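PDB 3JTX: aminotransferase from Neisseria meningitidis Z2491, which probably catalyses the pyridoxal-phosphate-dependent transfer of amino groups between amino acids and 2-oxo acids, as a member of the class I and II aminotransferases. Local coordinates for residues N3-L6 with K7-K10; A76-L79 with K80-D84; N266-L269 with Y270-H274; L339-A342 with R343-Q347. All coordinates share one frame; numbering follows the deposited sequence.

Interaction 1: N3-L6 with K7-K10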
loop_
_atom_site.group_PDB
_atom_site.type_symbol
_atom_site.label_atom_id
_atom_site.label_comp_id
_atom_site.label_asym_id
_atom_site.label_seq_id
_atom_site.Cartn_x
_atom_site.Cartn_y
_atom_site.Cartn_z
ATOM N N ASN A 3 -11.545 5.338 -15.908
ATOM C CA ASN A 3 -11.451 4.070 -16.626
ATOM C C ASN A 3 -10.783 4.121 -18.000
ATOM O O ASN A 3 -9.980 3.239 -18.318
ATOM C CB ASN A 3 -12.821 3.405 -16.686
ATOM C CG ASN A 3 -13.239 2.870 -15.322
ATOM O OD1 ASN A 3 -12.396 2.736 -14.425
ATOM N ND2 ASN A 3 -14.522 2.572 -15.156
ATOM N N THR A 4 -11.071 5.150 -18.795
ATOM C CA THR A 4 -10.419 5.257 -20.105
ATOM C C THR A 4 -8.906 5.501 -19.944
ATOM O O THR A 4 -8.110 4.951 -20.692
ATOM C CB THR A 4 -11.087 6.305 -21.021
ATOM O OG1 THR A 4 -11.112 7.580 -20.368
ATOM C CG2 THR A 4 -12.530 5.873 -21.367
ATOM N N LEU A 5 -8.524 6.299 -18.951
ATOM C CA LEU A 5 -7.105 6.535 -18.647
ATOM C C LEU A 5 -6.406 5.233 -18.236
ATOM O O LEU A 5 -5.318 4.907 -18.723
ATOM C CB LEU A 5 -6.965 7.589 -17.535
ATOM C CG LEU A 5 -5.539 7.851 -17.020
ATOM C CD1 LEU A 5 -4.630 8.297 -18.158
ATOM C CD2 LEU A 5 -5.547 8.880 -15.879
ATOM N N LEU A 6 -7.050 4.475 -17.347
ATOM C CA LEU A 6 -6.501 3.195 -16.893
ATOM C C LEU A 6 -6.342 2.202 -18.056
ATOM O O LEU A 6 -5.390 1.426 -18.077
ATOM C CB LEU A 6 -7.402 2.590 -15.806
ATOM C CG LEU A 6 -7.315 3.312 -14.454
ATOM C CD1 LEU A 6 -8.428 2.867 -13.493
ATOM C CD2 LEU A 6 -5.924 3.100 -13.840
ATOM N N LYS A 7 -7.269 2.236 -19.017
ATOM C CA LYS A 7 -7.176 1.370 -20.200
ATOM C C LYS A 7 -5.984 1.780 -21.067
ATOM O O LYS A 7 -5.366 0.947 -21.714
ATOM C CB LYS A 7 -8.469 1.413 -21.031
ATOM C CG LYS A 7 -9.634 0.672 -20.380
ATOM C CD LYS A 7 -10.954 0.805 -21.150
ATOM C CE LYS A 7 -11.151 -0.284 -22.210
ATOM N NZ LYS A 7 -12.620 -0.407 -22.637
ATOM N N GLN A 8 -5.685 3.071 -21.068
ATOM C CA GLN A 8 -4.641 3.633 -21.906
ATOM C C GLN A 8 -3.237 3.383 -21.360
ATOM O O GLN A 8 -2.323 3.042 -22.106
ATOM C CB GLN A 8 -4.893 5.120 -22.054
ATOM C CG GLN A 8 -3.973 5.819 -23.019
ATOM C CD GLN A 8 -3.056 6.792 -22.318
ATOM O OE1 GLN A 8 -3.494 7.846 -21.791
ATOM N NE2 GLN A 8 -1.776 6.459 -22.311
ATOM N N LEU A 9 -3.077 3.551 -20.060
ATOM C CA LEU A 9 -1.761 3.420 -19.426
ATOM C C LEU A 9 -1.162 2.000 -19.541
ATOM O O LEU A 9 -1.876 0.995 -19.379
ATOM C CB LEU A 9 -1.859 3.874 -17.961
ATOM C CG LEU A 9 -2.114 5.377 -17.745
ATOM C CD1 LEU A 9 -2.459 5.626 -16.290
ATOM C CD2 LEU A 9 -0.913 6.241 -18.173
ATOM N N LYS A 10 0.140 1.942 -19.852
ATOM C CA LYS A 10 0.891 0.683 -19.983
ATOM C C LYS A 10 1.954 0.652 -18.889
ATOM O O LYS A 10 3.037 1.242 -19.057
ATOM C CB LYS A 10 1.560 0.569 -21.353
ATOM C CG LYS A 10 0.596 0.492 -22.537
ATOM C CD LYS A 10 -0.369 -0.677 -22.400
ATOM C CE LYS A 10 -1.218 -0.877 -23.657
ATOM N NZ LYS A 10 -0.387 -1.191 -24.859
HETATM O O HOH W 1 -3.148 0.548 -17.001
#

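Interaction 2: A76-L79 with K80-D84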
loop_
_atom_site.group_PDB
_atom_site.type_symbol
_atom_site.label_atom_id
_atom_site.label_comp_id
_atom_site.label_asym_id
_atom_site.label_seq_id
_atom_site.Cartn_x
_atom_site.Cartn_y
_atom_site.Cartn_z
ATOM N N ALA A 76 18.632 5.962 9.218
ATOM C CA ALA A 76 19.483 7.127 9.545
ATOM C C ALA A 76 20.959 6.737 9.625
ATOM O O ALA A 76 21.835 7.444 9.104
ATOM C CB ALA A 76 19.032 7.768 10.840
ATOM N N ASN A 77 21.235 5.610 10.283
ATOM C CA ASN A 77 22.594 5.099 10.400
ATOM C C ASN A 77 23.186 4.724 9.042
ATOM O O ASN A 77 24.339 5.043 8.763
ATOM C CB ASN A 77 22.648 3.887 11.324
ATOM C CG ASN A 77 22.364 4.234 12.779
ATOM O OD1 ASN A 77 22.441 5.394 13.180
ATOM N ND2 ASN A 77 22.016 3.222 13.571
ATOM N N TRP A 78 22.395 4.048 8.210
ATOM C CA TRP A 78 22.808 3.715 6.847
ATOM C C TRP A 78 23.165 4.959 6.016
ATOM O O TRP A 78 24.203 4.986 5.345
ATOM C CB TRP A 78 21.730 2.912 6.107
ATOM C CG TRP A 78 22.155 2.595 4.708
ATOM C CD1 TRP A 78 23.037 1.622 4.316
ATOM C CD2 TRP A 78 21.759 3.281 3.516
ATOM N NE1 TRP A 78 23.200 1.656 2.957
ATOM C CE2 TRP A 78 22.427 2.663 2.440
ATOM C CE3 TRP A 78 20.901 4.346 3.256
ATOM C CZ2 TRP A 78 22.267 3.087 1.114
ATOM C CZ3 TRP A 78 20.728 4.760 1.939
ATOM C CH2 TRP A 78 21.411 4.131 0.887
ATOM N N LEU A 79 22.313 5.982 6.082
ATOM C CA LEU A 79 22.552 7.244 5.365
ATOM C C LEU A 79 23.881 7.900 5.774
ATOM O O LEU A 79 24.598 8.441 4.937
ATOM C CB LEU A 79 21.406 8.239 5.613
ATOM C CG LEU A 79 20.062 7.949 4.921
ATOM C CD1 LEU A 79 18.963 8.791 5.544
ATOM C CD2 LEU A 79 20.114 8.191 3.399
ATOM N N LYS A 80 24.172 7.890 7.071
ATOM C CA LYS A 80 25.414 8.474 7.578
ATOM C C LYS A 80 26.636 7.723 7.060
ATOM O O LYS A 80 27.648 8.351 6.704
ATOM C CB LYS A 80 25.435 8.497 9.109
ATOM C CG LYS A 80 26.541 9.392 9.649
ATOM C CD LYS A 80 26.454 9.619 11.160
ATOM C CE LYS A 80 27.610 10.506 11.614
ATOM N NZ LYS A 80 27.758 10.515 13.101
ATOM N N ARG A 81 26.547 6.391 7.034
ATOM C CA ARG A 81 27.624 5.561 6.488
ATOM C C ARG A 81 27.793 5.769 4.993
ATOM O O ARG A 81 28.909 5.826 4.487
ATOM C CB ARG A 81 27.356 4.079 6.754
ATOM C CG ARG A 81 27.507 3.666 8.223
ATOM C CD ARG A 81 27.676 2.149 8.380
ATOM N NE ARG A 81 26.697 1.362 7.632
ATOM C CZ ARG A 81 25.447 1.125 8.029
ATOM N NH1 ARG A 81 25.000 1.625 9.179
ATOM N NH2 ARG A 81 24.641 0.384 7.278
ATOM N N ARG A 82 26.676 5.862 4.284
ATOM C CA ARG A 82 26.685 5.825 2.833
ATOM C C ARG A 82 27.057 7.170 2.207
ATOM O O ARG A 82 27.711 7.196 1.148
ATOM C CB ARG A 82 25.304 5.365 2.320
ATOM C CG ARG A 82 25.095 5.504 0.810
ATOM C CD ARG A 82 26.060 4.642 -0.004
ATOM N NE ARG A 82 25.771 4.762 -1.426
ATOM C CZ ARG A 82 26.134 5.787 -2.192
ATOM N NH1 ARG A 82 26.875 6.768 -1.696
ATOM N NH2 ARG A 82 25.788 5.807 -3.475
ATOM N N TYR A 83 26.645 8.263 2.858
ATOM C CA TYR A 83 26.844 9.618 2.340
ATOM C C TYR A 83 27.791 10.441 3.222
ATOM O O TYR A 83 27.530 11.612 3.536
ATOM C CB TYR A 83 25.481 10.300 2.129
ATOM C CG TYR A 83 24.638 9.532 1.132
ATOM C CD1 TYR A 83 24.958 9.518 -0.228
ATOM C CD2 TYR A 83 23.557 8.767 1.549
ATOM C CE1 TYR A 83 24.192 8.791 -1.147
ATOM C CE2 TYR A 83 22.800 8.046 0.650
ATOM C CZ TYR A 83 23.116 8.055 -0.699
ATOM O OH TYR A 83 22.350 7.297 -1.560
ATOM N N ASP A 84 28.888 9.792 3.622
ATOM C CA ASP A 84 30.034 10.444 4.225
ATOM C C ASP A 84 29.664 11.386 5.368
ATOM O O ASP A 84 30.071 12.542 5.381
ATOM C CB ASP A 84 30.821 11.190 3.144
ATOM C CG ASP A 84 32.219 11.569 3.600
ATOM O OD1 ASP A 84 32.786 10.853 4.457
ATOM O OD2 ASP A 84 32.737 12.596 3.119
#

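Interaction 3: N266-L269 with Y270-H274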
loop_
_atom_site.group_PDB
_atom_site.type_symbol
_atom_site.label_atom_id
_atom_site.label_comp_id
_atom_site.label_asym_id
_atom_site.label_seq_id
_atom_site.Cartn_x
_atom_site.Cartn_y
_atom_site.Cartn_z
ATOM N N ASN A 266 2.946 15.712 7.038
ATOM C CA ASN A 266 1.683 15.677 6.305
ATOM C C ASN A 266 1.517 14.367 5.559
ATOM O O ASN A 266 0.422 13.801 5.549
ATOM C CB ASN A 266 1.551 16.874 5.365
ATOM C CG ASN A 266 1.456 18.177 6.123
ATOM O OD1 ASN A 266 0.899 18.222 7.224
ATOM N ND2 ASN A 266 2.013 19.239 5.563
ATOM N N PHE A 267 2.608 13.844 5.005
ATOM C CA PHE A 267 2.560 12.565 4.320
ATOM C C PHE A 267 2.152 11.434 5.283
ATOM O O PHE A 267 1.336 10.559 4.934
ATOM C CB PHE A 267 3.913 12.269 3.673
ATOM C CG PHE A 267 3.899 11.168 2.626
ATOM C CD1 PHE A 267 2.761 10.857 1.885
ATOM C CD2 PHE A 267 5.065 10.483 2.340
ATOM C CE1 PHE A 267 2.793 9.858 0.919
ATOM C CE2 PHE A 267 5.093 9.491 1.367
ATOM C CZ PHE A 267 3.957 9.188 0.658
ATOM N N LEU A 268 2.710 11.449 6.490
ATOM C CA LEU A 268 2.376 10.439 7.493
ATOM C C LEU A 268 0.869 10.421 7.810
ATOM O O LEU A 268 0.266 9.350 7.929
ATOM C CB LEU A 268 3.192 10.653 8.777
ATOM C CG LEU A 268 2.814 9.748 9.955
ATOM C CD1 LEU A 268 3.050 8.284 9.580
ATOM C CD2 LEU A 268 3.617 10.158 11.236
ATOM N N LEU A 269 0.261 11.596 7.951
ATOM C CA LEU A 269 -1.166 11.686 8.264
ATOM C C LEU A 269 -1.990 11.010 7.161
ATOM O O LEU A 269 -2.887 10.217 7.428
ATOM C CB LEU A 269 -1.603 13.149 8.430
ATOM C CG LEU A 269 -3.081 13.392 8.777
ATOM C CD1 LEU A 269 -3.521 12.616 10.054
ATOM C CD2 LEU A 269 -3.331 14.913 8.936
ATOM N N TYR A 270 -1.673 11.341 5.919
ATOM C CA TYR A 270 -2.324 10.731 4.771
ATOM C C TYR A 270 -2.138 9.212 4.764
ATOM O O TYR A 270 -3.089 8.482 4.469
ATOM C CB TYR A 270 -1.742 11.323 3.482
ATOM C CG TYR A 270 -2.305 10.756 2.203
ATOM C CD1 TYR A 270 -3.382 11.358 1.573
ATOM C CD2 TYR A 270 -1.723 9.669 1.592
ATOM C CE1 TYR A 270 -3.899 10.853 0.371
ATOM C CE2 TYR A 270 -2.242 9.151 0.409
ATOM C CZ TYR A 270 -3.327 9.762 -0.199
ATOM O OH TYR A 270 -3.836 9.241 -1.391
ATOM N N ARG A 271 -0.927 8.752 5.100
ATOM C CA ARG A 271 -0.583 7.342 5.043
ATOM C C ARG A 271 -1.289 6.531 6.127
ATOM O O ARG A 271 -1.485 5.327 5.960
ATOM C CB ARG A 271 0.935 7.128 5.100
ATOM C CG ARG A 271 1.651 7.614 3.847
ATOM C CD ARG A 271 3.159 7.625 4.006
ATOM N NE ARG A 271 3.661 6.266 4.078
ATOM C CZ ARG A 271 3.767 5.438 3.053
ATOM N NH1 ARG A 271 3.433 5.818 1.828
ATOM N NH2 ARG A 271 4.227 4.223 3.258
ATOM N N THR A 272 -1.701 7.176 7.213
ATOM C CA THR A 272 -2.478 6.471 8.240
ATOM C C THR A 272 -3.820 6.031 7.677
ATOM O O THR A 272 -4.314 4.960 8.034
ATOM C CB THR A 272 -2.651 7.259 9.570
ATOM O OG1 THR A 272 -3.565 8.350 9.396
ATOM C CG2 THR A 272 -1.302 7.753 10.061
ATOM N N TYR A 273 -4.379 6.810 6.749
ATOM C CA TYR A 273 -5.623 6.422 6.083
ATOM C C TYR A 273 -5.375 5.522 4.874
ATOM O O TYR A 273 -6.142 4.576 4.634
ATOM C CB TYR A 273 -6.418 7.668 5.676
ATOM C CG TYR A 273 -7.010 8.397 6.861
ATOM C CD1 TYR A 273 -8.234 8.019 7.376
ATOM C CD2 TYR A 273 -6.329 9.438 7.479
ATOM C CE1 TYR A 273 -8.796 8.658 8.478
ATOM C CE2 TYR A 273 -6.878 10.091 8.592
ATOM C CZ TYR A 273 -8.108 9.697 9.083
ATOM O OH TYR A 273 -8.658 10.343 10.165
ATOM N N HIS A 274 -4.302 5.810 4.136
ATOM C CA HIS A 274 -3.927 5.103 2.899
ATOM C C HIS A 274 -3.516 3.645 3.181
ATOM O O HIS A 274 -3.566 2.789 2.281
ATOM C CB HIS A 274 -2.842 5.960 2.223
ATOM C CG HIS A 274 -2.029 5.291 1.166
ATOM N ND1 HIS A 274 -0.739 4.843 1.395
ATOM C CD2 HIS A 274 -2.257 5.129 -0.161
ATOM C CE1 HIS A 274 -0.235 4.379 0.263
ATOM N NE2 HIS A 274 -1.140 4.527 -0.692
#

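Interaction 4: L339-A342 with R343-Q347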
loop_
_atom_site.group_PDB
_atom_site.type_symbol
_atom_site.label_atom_id
_atom_site.label_comp_id
_atom_site.label_asym_id
_atom_site.label_seq_id
_atom_site.Cartn_x
_atom_site.Cartn_y
_atom_site.Cartn_z
ATOM N N LEU A 339 13.856 -0.706 -32.986
ATOM C CA LEU A 339 12.840 -1.730 -33.208
ATOM C C LEU A 339 13.415 -2.871 -34.058
ATOM O O LEU A 339 13.284 -4.042 -33.701
ATOM C CB LEU A 339 11.630 -1.122 -33.922
ATOM C CG LEU A 339 10.393 -1.999 -34.042
ATOM C CD1 LEU A 339 9.982 -2.536 -32.642
ATOM C CD2 LEU A 339 9.268 -1.182 -34.694
ATOM N N ALA A 340 14.067 -2.515 -35.163
ATOM C CA ALA A 340 14.673 -3.500 -36.060
ATOM C C ALA A 340 15.813 -4.242 -35.349
ATOM O O ALA A 340 15.993 -5.427 -35.577
ATOM C CB ALA A 340 15.171 -2.842 -37.346
ATOM N N PHE A 341 16.541 -3.543 -34.475
ATOM C CA PHE A 341 17.601 -4.151 -33.650
ATOM C C PHE A 341 17.052 -5.264 -32.731
ATOM O O PHE A 341 17.543 -6.389 -32.731
ATOM C CB PHE A 341 18.283 -3.062 -32.821
ATOM C CG PHE A 341 19.619 -3.453 -32.268
ATOM C CD1 PHE A 341 20.759 -3.367 -33.057
ATOM C CD2 PHE A 341 19.748 -3.859 -30.954
ATOM C CE1 PHE A 341 22.008 -3.733 -32.544
ATOM C CE2 PHE A 341 20.990 -4.208 -30.427
ATOM C CZ PHE A 341 22.119 -4.147 -31.223
ATOM N N ALA A 342 16.019 -4.941 -31.965
ATOM C CA ALA A 342 15.409 -5.910 -31.068
ATOM C C ALA A 342 14.815 -7.089 -31.853
ATOM O O ALA A 342 14.930 -8.244 -31.430
ATOM C CB ALA A 342 14.345 -5.243 -30.192
ATOM N N ARG A 343 14.186 -6.796 -32.987
ATOM C CA ARG A 343 13.607 -7.837 -33.832
ATOM C C ARG A 343 14.679 -8.787 -34.368
ATOM O O ARG A 343 14.475 -9.997 -34.387
ATOM C CB ARG A 343 12.808 -7.226 -34.980
ATOM C CG ARG A 343 11.448 -6.736 -34.520
ATOM C CD ARG A 343 10.702 -6.014 -35.615
ATOM N NE ARG A 343 9.346 -5.708 -35.175
ATOM C CZ ARG A 343 8.535 -4.820 -35.740
ATOM N NH1 ARG A 343 8.918 -4.087 -36.778
ATOM N NH2 ARG A 343 7.332 -4.651 -35.228
ATOM N N ASN A 344 15.815 -8.245 -34.777
ATOM C CA ASN A 344 16.916 -9.080 -35.307
ATOM C C ASN A 344 17.554 -9.967 -34.223
ATOM O O ASN A 344 17.828 -11.160 -34.450
ATOM C CB ASN A 344 17.957 -8.187 -35.988
ATOM C CG ASN A 344 18.988 -8.970 -36.782
ATOM O OD1 ASN A 344 18.662 -9.944 -37.459
ATOM N ND2 ASN A 344 20.245 -8.539 -36.709
ATOM N N LEU A 345 17.758 -9.411 -33.037
ATOM C CA LEU A 345 18.339 -10.179 -31.933
ATOM C C LEU A 345 17.435 -11.328 -31.512
ATOM O O LEU A 345 17.924 -12.399 -31.137
ATOM C CB LEU A 345 18.631 -9.287 -30.720
ATOM C CG LEU A 345 19.751 -8.242 -30.868
ATOM C CD1 LEU A 345 20.188 -7.762 -29.478
ATOM C CD2 LEU A 345 20.909 -8.742 -31.660
ATOM N N TRP A 346 16.120 -11.090 -31.558
ATOM C CA TRP A 346 15.139 -12.116 -31.205
ATOM C C TRP A 346 15.084 -13.213 -32.254
ATOM O O TRP A 346 15.168 -14.402 -31.916
ATOM C CB TRP A 346 13.754 -11.495 -30.997
ATOM C CG TRP A 346 12.690 -12.502 -30.778
ATOM C CD1 TRP A 346 11.656 -12.803 -31.629
ATOM C CD2 TRP A 346 12.537 -13.353 -29.645
ATOM N NE1 TRP A 346 10.867 -13.780 -31.080
ATOM C CE2 TRP A 346 11.375 -14.130 -29.860
ATOM C CE3 TRP A 346 13.264 -13.534 -28.462
ATOM C CZ2 TRP A 346 10.938 -15.091 -28.949
ATOM C CZ3 TRP A 346 12.820 -14.476 -27.547
ATOM C CH2 TRP A 346 11.668 -15.252 -27.800
ATOM N N GLN A 347 14.959 -12.816 -33.522
ATOM C CA GLN A 347 14.832 -13.776 -34.612
ATOM C C GLN A 347 16.099 -14.604 -34.795
ATOM O O GLN A 347 16.013 -15.781 -35.131
ATOM C CB GLN A 347 14.498 -13.070 -35.936
ATOM C CG GLN A 347 14.257 -14.047 -37.116
ATOM C CD GLN A 347 14.077 -13.337 -38.453
ATOM O OE1 GLN A 347 14.098 -12.110 -38.525
ATOM N NE2 GLN A 347 13.896 -14.108 -39.512
#

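Interaction 1: N3-L6 with K7-K10
The carboxamide of Gln8 reaches back along the helix to Leu5, its OE1 lying 3.8 Å from Leu5 CD1; the methyl stands obliquely above the amide plane, on the oxygen side. The other flat group that matters is the peptide carbonyl of Asn3. Lys7 N bonds to Asn3 O at 3.0 Å, tilted 24° from the carbonyl plane, and the aliphatic CG of Lys7 rests against the same oxygen before the chain bends away from the helix.

Leu5 O accepts two bonds. Leu9 N approaches it almost head-on at 2.9 Å (C=O...N angle 166°), while Gln8 N, 3.0 Å from Leu5 O, adds a weak bond. A chi1 of -68° sets Leu9 CG beside its own backbone N, which brings CG within 3.4 Å of Leu5 O and wraps this oxygen in hydrocarbon. The two leucines then meet through Leu5 CG and Leu9 CD1, 3.9 Å apart. At the next carbonyl, a water donates to Leu6 O at 2.6 Å and to Leu9 O at 2.7 Å, bridging carbonyls where the helical bonding stops.

Leu5 packs on Leu138 and Leu139 of helix 131-139, and Leu6 on Leu139; Leu6 touches Asn266 and Leu9 Tyr273 of the second subunit. Leu9 is the first residue to leave helical geometry, making this a helix C-terminus with a water-bridged last turn, consistent with the N-terminal arm that crosses to the partner in many dimeric fold-type I aminotransferases.

Interaction 2: A76-L79 with K80-D84
The aliphatic part of Arg82 lies over one face of the Trp78 indole, and both side chains run in the same direction. Trp78 swings CG away from its backbone N (chi1 179°), which carries the indole along the helix until Arg82 CB sits over its six-membered ring, 4.1 Å from the centroid, in a CH-pi contact. Arg82 CG follows over the same ring, 3.7 Å from Trp78 CZ2. A turn at chi2 (63°) then leads the Arg82 guanidinium off the indole to a salt bridge with Glu212.

Arg81 folds back at chi3, so that NH2 comes to the indole edge, 3.6 Å from Trp78 CD1, and one guanidinium face lies over Trp78 CA. Its NE is hydrogen-bonded to a bound glycerol, probably from the crystallisation liquor.

Tyr83 points the edge of its ring at the Trp78 face in an offset edge-to-face pair, with centroids 5.9 Å apart and planes at 88°. Its CE2 also meets Leu79 CD2 at 3.8 Å, while Tyr83 N closes the last helical bond to Leu79 O at 2.9 Å.

Dispersion and CH-pi contact thus hold the indole: Arg82 supplies hydrocarbon at its face, Arg81 a guanidinium nitrogen at its edge, and the Trp290 ring also meets it. The positive charge of buried Arg82 is probably compensated by Glu212, and the carbonyls of Ser211 and Pro220 accept from its NH2.

Interaction 3: N266-L269 with Y270-H274
Arg271 lays its CD squarely over the face of the Phe267 ring, 3.6 Å from the centroid and 3° off the normal, a CH-pi contact centred on the ring. NH1 of Arg271 continues past the ring to Phe267 CZ at 3.6 Å. A bend at chi3 (69°) turns the guanidinium away from the ring centre, its plane 56° from that of the phenyl. In the backbone, Arg271 N bonds to Phe267 O at 2.9 Å.

On another flank Thr272 OG1 donates a hydrogen bond to Leu269 O at 2.8 Å, and Thr272 N adds a weak bond to that oxygen. Tyr273 brings its ring edge to the same carbonyl, with CD2 3.5 Å from Leu269 O, so the acceptor is well enclosed.

The second shell fixes these groups. Glu102 forms a salt bridge with Arg271 NH2, and Phe107 meets Phe267 edge-to-face. In the second subunit, Tyr12 hydrogen-bonds Thr272 OG1 and stacks on the Tyr273 ring, whose OH is bonded by Gln131 of that subunit.

Helix 261-274 thus lies between helix 100-111, which meets Phe267 and Arg271, and the partner subunit, while Leu95 and Val97 of strand 94-97 touch Leu268 and Arg271.

Interaction 4: L339-A342 with R343-Q347
Asn344 N makes the shortest polar bond of this turn, 2.9 Å to Ala340 O, with the donor tilted 28° from the carbonyl plane. Next to it Arg343 N binds Leu339 O at 3.0 Å, and CG of the same arginine rests 3.4 Å from that oxygen. From there the Arg343 chain runs extended to NE and crosses Leu339, whose CG lies 3.7 Å above the centre of one guanidinium face. The Leu339 methyl CD2 is 3.6 Å from Arg343 NH1. This leucine therefore carpets the flat side of the cation, while Arg343 NE is fixed by the carbonyl of Ala20.

The helix, 338-349, belongs to the smaller C-terminal part of the fold-type I architecture, where helices pack beside a short antiparallel sheet. Towards helix 381-394 the contact is apolar: a chi1 of -162° sends the Phe341 ring along the helix to Leu345, CE2 meeting CD1 at 3.8 Å. Both residues also touch Ile391, and the Phe341 ring meets that of Tyr395.

Trp346 N bonds to Ala342 O at 3.1 Å, and Trp346 CB covers the same oxygen. Its indole turns away from residues 339-342, giving NE1 to the carbonyl of Ile24.

Interactions 1 and 3 are about 14 Å apart at their nearest atoms within one chain, yet they meet across the dimer: Leu9 and Leu6 of one subunit pack on Leu269 and Tyr270 of the other. Interaction 2, with its nearest atoms about 14 Å from interaction 3, does not touch the second subunit; its Trp78 packs on Arg246, next in sequence to Lys245, which carries the pyridoxal phosphate as a Schiff base, and strand 94-97 touches both contacts. Interaction 4 is far from interactions 2 and 3, with centres about 43 and 46 Å away, but its nearest atoms come within about 13 Å of interaction 1.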